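Local atomic coordinates of beta-1,4-exocellulase (Thermobifida fusca, PDB entry 4B4H), a protein that probably hydrolyses beta-1,4-glycosidic bonds of cellulose as a family 6 cellobiohydrolase, this chain being the catalytic core of the longer enzyme. Residues A186-W191 against N228-V233; I223-N228 against S289-G294; S251-W256 against R316-I321; V260-F265 against M284-S289. One frame throughout, in Å; residues are numbered along the deposited sequence. Where two conformers were deposited one is given.

Contact 1. Residues A186-W191 against N228-V233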
loop_
_atom_site.group_PDB
_atom_site.type_symbol
_atom_site.label_atom_id
_atom_site.label_comp_id
_atom_site.label_asym_id
_atom_site.label_seq_id
_atom_site.Cartn_x
_atom_site.Cartn_y
_atom_site.Cartn_z
ATOM N N ALA A 186 -3.616 -2.076 5.643
ATOM C CA ALA A 186 -5.058 -2.264 5.801
ATOM C C ALA A 186 -5.764 -2.284 4.445
ATOM O O ALA A 186 -6.904 -1.800 4.291
ATOM C CB ALA A 186 -5.612 -1.142 6.675
ATOM N N ALA A 187 -5.067 -2.856 3.465
ATOM C CA ALA A 187 -5.598 -2.997 2.117
ATOM C C ALA A 187 -6.149 -1.655 1.604
ATOM O O ALA A 187 -5.528 -0.590 1.778
ATOM C CB ALA A 187 -6.691 -4.069 2.092
ATOM N N HIS A 188 -7.308 -1.719 0.958
ATOM C CA HIS A 188 -7.988 -0.524 0.421
ATOM C C HIS A 188 -9.471 -0.772 0.341
ATOM O O HIS A 188 -9.932 -1.902 0.540
ATOM C CB HIS A 188 -7.379 -0.081 -0.915
ATOM C CG HIS A 188 -7.595 -1.054 -2.044
ATOM N ND1 HIS A 188 -8.466 -0.818 -3.036
ATOM C CD2 HIS A 188 -7.000 -2.284 -2.326
ATOM C CE1 HIS A 188 -8.447 -1.839 -3.905
ATOM N NE2 HIS A 188 -7.552 -2.742 -3.467
ATOM N N HIS A 189 -10.237 0.283 0.078
ATOM C CA HIS A 189 -11.687 0.201 0.242
ATOM C C HIS A 189 -12.308 -0.728 -0.756
ATOM O O HIS A 189 -13.310 -1.392 -0.451
ATOM C CB HIS A 189 -12.337 1.591 0.268
ATOM C CG HIS A 189 -12.611 2.185 -1.091
ATOM N ND1 HIS A 189 -11.733 2.986 -1.733
ATOM C CD2 HIS A 189 -13.729 2.099 -1.909
ATOM C CE1 HIS A 189 -12.266 3.374 -2.915
ATOM N NE2 HIS A 189 -13.486 2.836 -3.013
ATOM N N GLY A 190 -11.711 -0.809 -1.943
ATOM C CA GLY A 190 -12.142 -1.754 -2.968
ATOM C C GLY A 190 -11.785 -3.205 -2.692
ATOM O O GLY A 190 -11.906 -4.039 -3.578
ATOM N N TRP A 191 -11.325 -3.505 -1.482
ATOM C CA TRP A 191 -11.062 -4.880 -1.064
ATOM C C TRP A 191 -11.870 -5.235 0.156
ATOM O O TRP A 191 -12.565 -6.254 0.168
ATOM C CB TRP A 191 -9.569 -5.076 -0.796
ATOM C CG TRP A 191 -9.098 -6.484 -0.490
ATOM C CD1 TRP A 191 -9.857 -7.623 -0.182
ATOM C CD2 TRP A 191 -7.710 -6.925 -0.391
ATOM N NE1 TRP A 191 -9.045 -8.703 0.055
ATOM C CE2 TRP A 191 -7.746 -8.353 -0.050
ATOM C CE3 TRP A 191 -6.481 -6.305 -0.560
ATOM C CZ2 TRP A 191 -6.586 -9.095 0.113
ATOM C CZ3 TRP A 191 -5.322 -7.061 -0.397
ATOM C CH2 TRP A 191 -5.374 -8.423 -0.060
ATOM N N ASN A 228 -1.290 1.055 -4.406
ATOM C CA ASN A 228 -2.535 0.917 -5.175
ATOM C C ASN A 228 -2.974 2.261 -5.762
ATOM O O ASN A 228 -2.177 3.196 -5.885
ATOM C CB ASN A 228 -3.660 0.260 -4.324
ATOM C CG ASN A 228 -4.633 -0.598 -5.146
ATOM O OD1 ASN A 228 -5.478 -0.083 -5.874
ATOM N ND2 ASN A 228 -4.542 -1.924 -4.974
ATOM N N TYR A 229 -4.228 2.320 -6.176
ATOM C CA TYR A 229 -4.665 3.409 -7.059
ATOM C C TYR A 229 -6.028 3.996 -6.669
ATOM O O TYR A 229 -6.552 4.852 -7.378
ATOM C CB TYR A 229 -4.720 2.916 -8.516
ATOM C CG TYR A 229 -3.415 2.375 -9.080
ATOM C CD1 TYR A 229 -3.074 1.014 -8.963
ATOM C CD2 TYR A 229 -2.527 3.206 -9.764
ATOM C CE1 TYR A 229 -1.883 0.517 -9.481
ATOM C CE2 TYR A 229 -1.341 2.708 -10.277
ATOM C CZ TYR A 229 -1.033 1.354 -10.158
ATOM O OH TYR A 229 0.145 0.893 -10.696
ATOM N N SER A 230 -6.592 3.548 -5.549
ATOM C CA SER A 230 -7.919 3.962 -5.104
ATOM C C SER A 230 -7.884 5.436 -4.729
ATOM O O SER A 230 -6.855 5.923 -4.253
ATOM C CB SER A 230 -8.432 3.084 -3.958
ATOM O OG SER A 230 -8.974 1.869 -4.479
ATOM N N ALA A 231 -8.968 6.145 -5.021
ATOM C CA ALA A 231 -9.032 7.590 -4.852
ATOM C C ALA A 231 -9.066 7.977 -3.375
ATOM O O ALA A 231 -9.749 7.320 -2.594
ATOM C CB ALA A 231 -10.246 8.151 -5.585
ATOM N N THR A 232 -8.333 9.039 -3.005
ATOM C CA THR A 232 -8.387 9.583 -1.640
ATOM C C THR A 232 -9.803 10.079 -1.339
ATOM O O THR A 232 -10.447 9.593 -0.397
ATOM C CB THR A 232 -7.384 10.726 -1.436
ATOM O OG1 THR A 232 -6.065 10.275 -1.732
ATOM C CG2 THR A 232 -7.418 11.176 0.001
ATOM N N VAL A 233 -10.258 11.045 -2.145
ATOM C CA VAL A 233 -11.670 11.457 -2.172
ATOM C C VAL A 233 -12.156 11.375 -3.627
ATOM O O VAL A 233 -11.409 11.682 -4.540
ATOM C CB VAL A 233 -11.890 12.889 -1.615
ATOM C CG1 VAL A 233 -13.372 13.250 -1.640
ATOM C CG2 VAL A 233 -11.326 13.036 -0.199
#
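H188 ND1 and S230 OG lie 3.1 Å apart in a hydrogen bond that either partner could donate, and this is the polar centre of a buried meeting between the start of a short helix and a loop. The same imidazole is sandwiched. N228 lays its amide over one face, with CG of N228 4.0 Å above the centre of the H188 ring and the two planes 32° apart, while the backbone N of W191 sits above the opposite face. N228 ND2 lies over the ring face, 3.5 Å from H188 NE2, but the angle is too poor for a bond. With chi1 at 67°, the H188 ring stands between its own backbone N and carbonyl carbon, which folds it back beneath W191 N. H189 adds a looser contact, its CE1 3.9 Å from S230 OG.

A second shell fixes these groups. N228 OD1 accepts from Y229 N at 2.7 Å, the donor tilted 22° from the carbonyl plane, which limits rotation of the amide; R320 adds weak bonds to N228 OD1 and S230 OG. E262 accepts from H189 N, and N225 accepts from S230 N. H188 and N228 are both predicted to bind substrate, so the pairing probably shapes one wall of the sugar-binding cleft.

In the fold, H188 is the N-cap of helix 189-192, just after strand 180-185, whereas N228 and S230 follow the neighbouring parallel strand 221-224. The first turn of helix 262-276 packs against both segments through E262, and its F265 touches H189.

Contact 2. Residues I223-N228 against S289-G294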
loop_
_atom_site.group_PDB
_atom_site.type_symbol
_atom_site.label_atom_id
_atom_site.label_comp_id
_atom_site.label_asym_id
_atom_site.label_seq_id
_atom_site.Cartn_x
_atom_site.Cartn_y
_atom_site.Cartn_z
ATOM N N ILE A 223 -2.092 1.784 7.467
ATOM C CA ILE A 223 -1.934 2.396 6.150
ATOM C C ILE A 223 -2.822 1.726 5.106
ATOM O O ILE A 223 -2.788 0.481 4.947
ATOM C CB ILE A 223 -0.453 2.430 5.686
ATOM C CG1 ILE A 223 -0.333 3.034 4.287
ATOM C CG2 ILE A 223 0.144 1.023 5.662
ATOM C CD1 ILE A 223 1.090 3.331 3.867
ATOM N N SER A 224 -3.544 2.559 4.364
ATOM C CA SER A 224 -4.325 2.105 3.215
ATOM C C SER A 224 -3.766 2.555 1.872
ATOM O O SER A 224 -2.977 3.542 1.778
ATOM C CB SER A 224 -5.788 2.561 3.309
ATOM O OG SER A 224 -6.006 3.795 2.637
ATOM N N ASN A 225 -4.203 1.817 0.846
ATOM C CA ASN A 225 -3.942 2.115 -0.560
ATOM C C ASN A 225 -2.495 1.867 -0.989
ATOM O O ASN A 225 -2.077 2.363 -2.034
ATOM C CB ASN A 225 -4.331 3.570 -0.886
ATOM C CG ASN A 225 -4.770 3.750 -2.308
ATOM O OD1 ASN A 225 -5.289 2.826 -2.927
ATOM N ND2 ASN A 225 -4.576 4.961 -2.844
ATOM N N THR A 226 -1.737 1.101 -0.192
ATOM C CA THR A 226 -0.278 1.009 -0.402
ATOM C C THR A 226 -0.003 0.385 -1.757
ATOM O O THR A 226 -0.508 -0.702 -2.058
ATOM C CB THR A 226 0.453 0.194 0.679
ATOM O OG1 THR A 226 0.026 0.616 1.968
ATOM C CG2 THR A 226 1.943 0.435 0.551
ATOM N N ALA A 227 0.788 1.085 -2.567
ATOM C CA ALA A 227 1.088 0.680 -3.947
ATOM C C ALA A 227 -0.147 0.522 -4.846
ATOM O O ALA A 227 -0.052 -0.071 -5.941
ATOM C CB ALA A 227 1.924 -0.597 -3.967
ATOM N N ASN A 228 -1.290 1.055 -4.406
ATOM C CA ASN A 228 -2.535 0.917 -5.175
ATOM C C ASN A 228 -2.974 2.261 -5.762
ATOM O O ASN A 228 -2.177 3.196 -5.885
ATOM C CB ASN A 228 -3.660 0.260 -4.324
ATOM C CG ASN A 228 -4.633 -0.598 -5.146
ATOM O OD1 ASN A 228 -5.478 -0.083 -5.874
ATOM N ND2 ASN A 228 -4.542 -1.924 -4.974
ATOM N N SER A 289 0.741 8.047 -3.858
ATOM C CA SER A 289 1.797 8.038 -4.884
ATOM C C SER A 289 1.234 8.027 -6.299
ATOM O O SER A 289 1.769 8.686 -7.200
ATOM C CB SER A 289 2.731 6.832 -4.706
ATOM O OG SER A 289 2.027 5.602 -4.783
ATOM N N ARG A 290 0.167 7.254 -6.510
ATOM C CA ARG A 290 -0.300 7.021 -7.870
ATOM C C ARG A 290 -1.812 7.129 -8.002
ATOM O O ARG A 290 -2.391 6.592 -8.943
ATOM C CB ARG A 290 0.213 5.657 -8.389
ATOM C CG ARG A 290 1.730 5.623 -8.588
ATOM C CD ARG A 290 2.245 4.270 -9.093
ATOM N NE ARG A 290 1.764 3.114 -8.318
ATOM C CZ ARG A 290 2.044 1.835 -8.577
ATOM N NH1 ARG A 290 2.852 1.455 -9.572
ATOM N NH2 ARG A 290 1.511 0.906 -7.806
ATOM N N ASN A 291 -2.448 7.884 -7.108
ATOM C CA ASN A 291 -3.917 7.997 -7.196
ATOM C C ASN A 291 -4.443 9.396 -7.530
ATOM O O ASN A 291 -5.584 9.737 -7.185
ATOM C CB ASN A 291 -4.621 7.444 -5.963
ATOM C CG ASN A 291 -4.452 8.329 -4.764
ATOM O OD1 ASN A 291 -3.552 9.172 -4.723
ATOM N ND2 ASN A 291 -5.280 8.114 -3.764
ATOM N N GLY A 292 -3.635 10.180 -8.225
ATOM C CA GLY A 292 -4.066 11.522 -8.633
ATOM C C GLY A 292 -5.191 11.476 -9.657
ATOM O O GLY A 292 -6.126 12.283 -9.619
ATOM N N TRP A 293 -5.103 10.503 -10.558
ATOM C CA TRP A 293 -6.046 10.354 -11.665
ATOM C C TRP A 293 -6.323 11.673 -12.364
ATOM O O TRP A 293 -7.465 12.052 -12.572
ATOM C CB TRP A 293 -7.325 9.692 -11.160
ATOM C CG TRP A 293 -7.132 8.216 -10.869
ATOM C CD1 TRP A 293 -7.115 7.582 -9.623
ATOM C CD2 TRP A 293 -6.899 7.132 -11.838
ATOM N NE1 TRP A 293 -6.903 6.232 -9.760
ATOM C CE2 TRP A 293 -6.770 5.902 -11.054
ATOM C CE3 TRP A 293 -6.802 7.061 -13.228
ATOM C CZ2 TRP A 293 -6.535 4.686 -11.651
ATOM C CZ3 TRP A 293 -6.556 5.819 -13.821
ATOM C CH2 TRP A 293 -6.447 4.662 -13.042
ATOM N N GLY A 294 -5.265 12.369 -12.742
ATOM C CA GLY A 294 -5.411 13.635 -13.449
ATOM C C GLY A 294 -5.226 13.510 -14.950
ATOM O O GLY A 294 -5.158 12.415 -15.502
HETATM O O HOH W 1 0.569 3.557 -5.738
HETATM O O HOH W 2 -1.541 5.681 -4.672
#
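R290 reaches along the turn at A227 and N228. R290 CB starts beside the backbone, 4.2 Å from N228 O. The chain then runs straight through CG and bends at chi3 (-50°), which swings the guanidinium round toward A227. R290 NE donates to a water at 2.9 Å, and that water in turn donates hydrogen bonds to N228 O and to S289 OG, the latter at 2.7 Å. At the tip, NH2 of R290 meets A227 O edge-on, near the guanidinium plane, at 2.6 Å; the angle of 124° makes this bond weak. NH1 forms a salt bridge with D359.

A second water joins R290 N to N228 O, so that carbonyl accepts from both. The carbonyls are presented by a type II turn from N225 to N228, closed by N228 N to N225 O at 2.8 Å. N225 ND2 and N291 ND2 approach to 3.4 Å as two donors without bonding; S230 takes up both side chains, through its N to N225 OD1 and its O to N291 ND2.

The guanidinium thus shares a weak direct bond to A227 O, a water link to N228 O and the D359 carboxylate, consistent with R290 helping position D359, the predicted proton acceptor.

Contact 3. Residues S251-W256 against R316-I321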
loop_
_atom_site.group_PDB
_atom_site.type_symbol
_atom_site.label_atom_id
_atom_site.label_comp_id
_atom_site.label_asym_id
_atom_site.label_seq_id
_atom_site.Cartn_x
_atom_site.Cartn_y
_atom_site.Cartn_z
ATOM N N SER A 251 -24.469 0.615 -8.703
ATOM C CA SER A 251 -23.634 0.667 -9.901
ATOM C C SER A 251 -22.634 -0.481 -9.958
ATOM O O SER A 251 -22.271 -1.069 -8.922
ATOM C CB SER A 251 -22.903 2.009 -10.019
ATOM O OG SER A 251 -21.990 2.189 -8.948
ATOM N N LYS A 252 -22.202 -0.786 -11.180
ATOM C CA LYS A 252 -21.235 -1.855 -11.395
ATOM C C LYS A 252 -19.897 -1.519 -10.730
ATOM O O LYS A 252 -19.225 -2.421 -10.226
ATOM C CB LYS A 252 -21.079 -2.202 -12.887
ATOM C CG LYS A 252 -20.425 -1.137 -13.753
ATOM C CD LYS A 252 -20.421 -1.538 -15.222
ATOM C CE LYS A 252 -19.814 -0.447 -16.092
ATOM N NZ LYS A 252 -20.020 -0.703 -17.542
ATOM N N TRP A 253 -19.538 -0.229 -10.693
ATOM C CA TRP A 253 -18.317 0.229 -10.008
ATOM C C TRP A 253 -18.390 0.077 -8.509
ATOM O O TRP A 253 -17.543 -0.589 -7.905
ATOM C CB TRP A 253 -18.002 1.685 -10.352
ATOM C CG TRP A 253 -16.762 2.225 -9.660
ATOM C CD1 TRP A 253 -16.691 3.279 -8.741
ATOM C CD2 TRP A 253 -15.366 1.761 -9.815
ATOM N NE1 TRP A 253 -15.385 3.498 -8.341
ATOM C CE2 TRP A 253 -14.548 2.608 -8.932
ATOM C CE3 TRP A 253 -14.740 0.749 -10.556
ATOM C CZ2 TRP A 253 -13.164 2.450 -8.834
ATOM C CZ3 TRP A 253 -13.349 0.598 -10.450
ATOM C CH2 TRP A 253 -12.583 1.420 -9.592
ATOM N N VAL A 254 -19.395 0.699 -7.894
ATOM C CA VAL A 254 -19.489 0.745 -6.426
ATOM C C VAL A 254 -19.864 -0.620 -5.840
ATOM O O VAL A 254 -19.315 -1.035 -4.815
ATOM C CB VAL A 254 -20.447 1.860 -5.945
ATOM C CG1 VAL A 254 -20.448 1.996 -4.425
ATOM C CG2 VAL A 254 -20.065 3.188 -6.585
ATOM N N ASP A 255 -20.784 -1.321 -6.505
ATOM C CA ASP A 255 -21.180 -2.695 -6.137
ATOM C C ASP A 255 -21.517 -2.914 -4.647
ATOM O O ASP A 255 -21.146 -3.933 -4.056
ATOM C CB ASP A 255 -20.162 -3.730 -6.655
ATOM C CG ASP A 255 -20.697 -5.154 -6.604
ATOM O OD1 ASP A 255 -21.930 -5.339 -6.704
ATOM O OD2 ASP A 255 -19.883 -6.096 -6.458
ATOM N N TRP A 256 -22.226 -1.945 -4.062
ATOM C CA TRP A 256 -22.672 -1.989 -2.661
ATOM C C TRP A 256 -21.583 -1.955 -1.634
ATOM O O TRP A 256 -21.779 -2.339 -0.475
ATOM C CB TRP A 256 -23.660 -3.130 -2.415
ATOM C CG TRP A 256 -25.038 -2.730 -2.864
ATOM C CD1 TRP A 256 -25.641 -2.972 -4.097
ATOM C CD2 TRP A 256 -26.009 -1.925 -2.117
ATOM N NE1 TRP A 256 -26.893 -2.419 -4.146
ATOM C CE2 TRP A 256 -27.174 -1.770 -2.995
ATOM C CE3 TRP A 256 -26.038 -1.359 -0.845
ATOM C CZ2 TRP A 256 -28.306 -1.075 -2.596
ATOM C CZ3 TRP A 256 -27.187 -0.659 -0.456
ATOM C CH2 TRP A 256 -28.289 -0.516 -1.312
ATOM N N ARG A 316 -16.318 9.495 -11.972
ATOM C CA ARG A 316 -15.282 8.967 -11.079
ATOM C C ARG A 316 -13.873 9.253 -11.568
ATOM O O ARG A 316 -13.593 9.164 -12.769
ATOM C CB ARG A 316 -15.470 7.469 -10.815
ATOM C CG ARG A 316 -15.420 6.539 -12.022
ATOM C CD ARG A 316 -15.857 5.169 -11.538
ATOM N NE ARG A 316 -16.015 4.142 -12.563
ATOM C CZ ARG A 316 -15.085 3.248 -12.891
ATOM N NH1 ARG A 316 -13.882 3.283 -12.327
ATOM N NH2 ARG A 316 -15.346 2.327 -13.801
ATOM N N ILE A 317 -12.995 9.610 -10.634
ATOM C CA ILE A 317 -11.607 9.909 -10.982
ATOM C C ILE A 317 -10.777 8.626 -11.093
ATOM O O ILE A 317 -9.926 8.540 -11.948
ATOM C CB ILE A 317 -10.947 10.954 -10.054
ATOM C CG1 ILE A 317 -10.837 10.441 -8.620
ATOM C CG2 ILE A 317 -11.716 12.267 -10.161
ATOM C CD1 ILE A 317 -9.833 11.193 -7.774
ATOM N N ASP A 318 -11.028 7.660 -10.212
ATOM C CA ASP A 318 -10.454 6.323 -10.348
ATOM C C ASP A 318 -11.138 5.672 -11.540
ATOM O O ASP A 318 -12.307 5.262 -11.432
ATOM C CB ASP A 318 -10.703 5.519 -9.066
ATOM C CG ASP A 318 -10.066 4.128 -9.084
ATOM O OD1 ASP A 318 -9.626 3.629 -10.149
ATOM O OD2 ASP A 318 -10.023 3.528 -7.992
ATOM N N ARG A 319 -10.421 5.589 -12.663
ATOM C CA ARG A 319 -10.989 5.118 -13.932
ATOM C C ARG A 319 -10.746 3.637 -14.210
ATOM O O ARG A 319 -10.987 3.153 -15.316
ATOM C CB ARG A 319 -10.465 5.945 -15.106
ATOM C CG ARG A 319 -10.771 7.425 -14.985
ATOM C CD ARG A 319 -10.555 8.114 -16.324
ATOM N NE ARG A 319 -9.224 7.835 -16.865
ATOM C CZ ARG A 319 -8.133 8.550 -16.604
ATOM N NH1 ARG A 319 -8.222 9.642 -15.846
ATOM N NH2 ARG A 319 -6.965 8.218 -17.135
ATOM N N ARG A 320 -10.296 2.896 -13.212
ATOM C CA ARG A 320 -9.996 1.488 -13.437
ATOM C C ARG A 320 -11.236 0.684 -13.836
ATOM O O ARG A 320 -12.360 1.093 -13.599
ATOM C CB ARG A 320 -9.379 0.895 -12.194
ATOM C CG ARG A 320 -7.950 1.328 -11.975
ATOM C CD ARG A 320 -7.414 0.695 -10.712
ATOM N NE ARG A 320 -8.021 1.267 -9.515
ATOM C CZ ARG A 320 -7.821 0.806 -8.283
ATOM N NH1 ARG A 320 -7.069 -0.277 -8.078
ATOM N NH2 ARG A 320 -8.393 1.416 -7.251
ATOM N N ILE A 321 -11.017 -0.494 -14.416
ATOM C CA ILE A 321 -12.154 -1.343 -14.795
ATOM C C ILE A 321 -12.804 -1.934 -13.541
ATOM O O ILE A 321 -14.024 -2.066 -13.464
ATOM C CB ILE A 321 -11.753 -2.454 -15.806
ATOM C CG1 ILE A 321 -11.218 -1.808 -17.099
ATOM C CG2 ILE A 321 -12.933 -3.379 -16.108
ATOM C CD1 ILE A 321 -10.599 -2.762 -18.105
HETATM O O HOH W 3 -16.391 -2.760 -11.830
#
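R320 O, which W253 CZ3 approaches obliquely, is gripped end-on by both terminal nitrogens of R316, NH1 of R316 at 3.0 Å and NH2 at 3.2 Å. Both bonds lie in the guanidinium plane. R316 NH1 also donates to D318 O at 2.7 Å, and NE pairs with D313, so the group is held flat and its rotation fixed.

On that fixed plate W253 lies in an offset stack, ring and guanidinium centres 3.8 Å apart and planes at 11°. This is a cation-pi contact over the six-membered ring. The extended R316 chain carries its CD to 3.5 Å from the centroid of the W253 five-membered ring, a CH-pi contact over the same face. W253 reaches across because its CG is anti to the backbone N (chi1 179°).

At the edge, W253 CZ2 meets D318 OD2 at 3.4 Å in the ring plane, the carboxylate turned 76° to it. R320 holds that carboxylate side-on, NE to D318 OD1 at 2.9 Å and NH2 to D318 OD2 at 2.8 Å.

The indole is therefore probably favoured electrostatically, with a cation over its face and a carboxylate at its C-H edge; R316 is paired with D313 and D318 with R320.

Contact 4. Residues V260-F265 against M284-S289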
loop_
_atom_site.group_PDB
_atom_site.type_symbol
_atom_site.label_atom_id
_atom_site.label_comp_id
_atom_site.label_asym_id
_atom_site.label_seq_id
_atom_site.Cartn_x
_atom_site.Cartn_y
_atom_site.Cartn_z
ATOM N N VAL A 260 -16.693 4.791 -1.539
ATOM C CA VAL A 260 -16.211 5.065 -2.897
ATOM C C VAL A 260 -14.786 5.658 -2.931
ATOM O O VAL A 260 -14.257 5.973 -4.001
ATOM C CB VAL A 260 -17.161 6.025 -3.662
ATOM C CG1 VAL A 260 -18.576 5.476 -3.686
ATOM C CG2 VAL A 260 -17.152 7.426 -3.051
ATOM N N ASP A 261 -14.183 5.828 -1.758
ATOM C CA ASP A 261 -12.834 6.404 -1.663
ATOM C C ASP A 261 -12.107 5.981 -0.385
ATOM O O ASP A 261 -12.704 5.406 0.519
ATOM C CB ASP A 261 -12.865 7.932 -1.854
ATOM C CG ASP A 261 -13.742 8.652 -0.842
ATOM O OD1 ASP A 261 -13.759 8.276 0.352
ATOM O OD2 ASP A 261 -14.403 9.624 -1.254
ATOM N N GLU A 262 -10.814 6.286 -0.314
ATOM C CA GLU A 262 -9.965 5.819 0.779
ATOM C C GLU A 262 -10.153 6.599 2.073
ATOM O O GLU A 262 -10.066 6.035 3.167
ATOM C CB GLU A 262 -8.490 5.862 0.365
ATOM C CG GLU A 262 -8.091 4.812 -0.664
ATOM C CD GLU A 262 -8.308 3.400 -0.150
ATOM O OE1 GLU A 262 -7.552 2.953 0.721
ATOM O OE2 GLU A 262 -9.268 2.737 -0.590
ATOM N N LEU A 263 -10.406 7.895 1.956
ATOM C CA LEU A 263 -10.496 8.705 3.148
ATOM C C LEU A 263 -11.698 8.325 4.011
ATOM O O LEU A 263 -11.557 8.140 5.228
ATOM C CB LEU A 263 -10.498 10.195 2.811
ATOM C CG LEU A 263 -10.543 11.107 4.040
ATOM C CD1 LEU A 263 -9.327 10.956 4.933
ATOM C CD2 LEU A 263 -10.704 12.561 3.626
ATOM N N SER A 264 -12.873 8.196 3.387
ATOM C CA SER A 264 -14.054 7.766 4.123
ATOM C C SER A 264 -13.773 6.445 4.817
ATOM O O SER A 264 -14.113 6.257 5.976
ATOM C CB SER A 264 -15.250 7.609 3.187
ATOM O OG SER A 264 -14.969 6.668 2.166
ATOM N N PHE A 265 -13.131 5.546 4.074
ATOM C CA PHE A 265 -12.787 4.210 4.530
ATOM C C PHE A 265 -11.869 4.202 5.761
ATOM O O PHE A 265 -12.241 3.663 6.809
ATOM C CB PHE A 265 -12.199 3.413 3.354
ATOM C CG PHE A 265 -11.548 2.105 3.746
ATOM C CD1 PHE A 265 -12.299 1.046 4.248
ATOM C CD2 PHE A 265 -10.173 1.941 3.604
ATOM C CE1 PHE A 265 -11.687 -0.155 4.579
ATOM C CE2 PHE A 265 -9.557 0.751 3.944
ATOM C CZ PHE A 265 -10.312 -0.295 4.438
ATOM N N MET A 284 -3.978 7.270 10.806
ATOM C CA MET A 284 -4.022 6.494 9.566
ATOM C C MET A 284 -3.133 7.127 8.493
ATOM O O MET A 284 -2.975 8.332 8.452
ATOM C CB MET A 284 -5.463 6.371 9.036
ATOM C CG MET A 284 -6.507 5.908 10.051
ATOM S SD MET A 284 -6.214 4.269 10.754
ATOM C CE MET A 284 -7.053 3.270 9.526
ATOM N N LEU A 285 -2.574 6.311 7.606
ATOM C CA LEU A 285 -1.891 6.823 6.419
ATOM C C LEU A 285 -2.651 6.394 5.171
ATOM O O LEU A 285 -3.316 5.359 5.186
ATOM C CB LEU A 285 -0.451 6.300 6.338
ATOM C CG LEU A 285 0.487 6.549 7.519
ATOM C CD1 LEU A 285 1.828 5.858 7.298
ATOM C CD2 LEU A 285 0.647 8.052 7.777
ATOM N N ILE A 286 -2.588 7.218 4.118
ATOM C CA ILE A 286 -2.995 6.789 2.766
ATOM C C ILE A 286 -1.851 7.048 1.788
ATOM O O ILE A 286 -1.307 8.152 1.740
ATOM C CB ILE A 286 -4.240 7.520 2.214
ATOM C CG1 ILE A 286 -5.411 7.537 3.220
ATOM C CG2 ILE A 286 -4.646 6.901 0.869
ATOM C CD1 ILE A 286 -6.467 8.593 2.893
ATOM N N ASP A 287 -1.509 6.036 0.993
ATOM C CA ASP A 287 -0.485 6.188 -0.033
ATOM C C ASP A 287 -1.116 6.803 -1.266
ATOM O O ASP A 287 -1.948 6.159 -1.917
ATOM C CB ASP A 287 0.086 4.818 -0.395
ATOM C CG ASP A 287 1.229 4.882 -1.412
ATOM O OD1 ASP A 287 1.617 5.973 -1.892
ATOM O OD2 ASP A 287 1.727 3.782 -1.748
ATOM N N THR A 288 -0.688 8.029 -1.585
ATOM C CA THR A 288 -1.230 8.829 -2.683
ATOM C C THR A 288 -0.238 8.948 -3.835
ATOM O O THR A 288 -0.365 9.838 -4.685
ATOM C CB THR A 288 -1.479 10.247 -2.157
ATOM O OG1 THR A 288 -0.278 10.693 -1.525
ATOM C CG2 THR A 288 -2.649 10.248 -1.176
ATOM N N SER A 289 0.741 8.047 -3.858
ATOM C CA SER A 289 1.797 8.038 -4.884
ATOM C C SER A 289 1.234 8.027 -6.299
ATOM O O SER A 289 1.769 8.686 -7.200
ATOM C CB SER A 289 2.731 6.832 -4.706
ATOM O OG SER A 289 2.027 5.602 -4.783
#
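A beta-alpha-beta crossover joins strand 221-224 through helix 262-276 to its parallel neighbour 283-287, and here I286 of the second strand packs beneath the first turn of the helix. I286 touches two consecutive residues with its two branches. I286 CG2, anti to the backbone N, meets E262 CB at 4.0 Å; I286 CD1, at the end of the other branch, lies 4.0 Å from L263 CA and 4.2 Å from L263 CD1. The first torsion of I286 (-49°) spreads the branches in this way. E262 offers only its aliphatic root to I286: its chain bends at chi2 (-61°), and the carboxylate goes to S224 OG and H189 N.

Both segments are tied off by aspartates. D261 is the N-cap of the helix; its OD1 accepts S264 N at 3.2 Å and S264 OG at 2.7 Å, from opposite faces of the carboxylate. D287, ending the strand, forms an Asx turn in which OD1 takes S289 N at 3.0 Å and S289 OG at 2.9 Å, both from one face, while its OD2 accepts from A227 N and K353 N.

I286 thus faces the helix of its own crossover, a beta-alpha-beta unit of the distorted family 6 alpha/beta barrel.

How the contacts relate
Three of the contacts cluster in the core: the centre of contact 1 lies about 7 Å from that of contact 2 and about 6 Å from that of contact 4. N228 belongs to both contacts 1 and 2, while S289 belongs to contacts 2 and 4. Backbone links bind the cluster, with A231 O 2.7 Å from E262 N and S224 N 2.9 Å from L285 O. Contact 3 stands further out, its centre about 12 Å from that of contact 1, yet R320 extends from it toward the predicted substrate residue N228. Contacts 1 and 2 thus hold or adjoin residues predicted for substrate binding and catalysis; contact 4 joins them through E262, and contact 3 through R320.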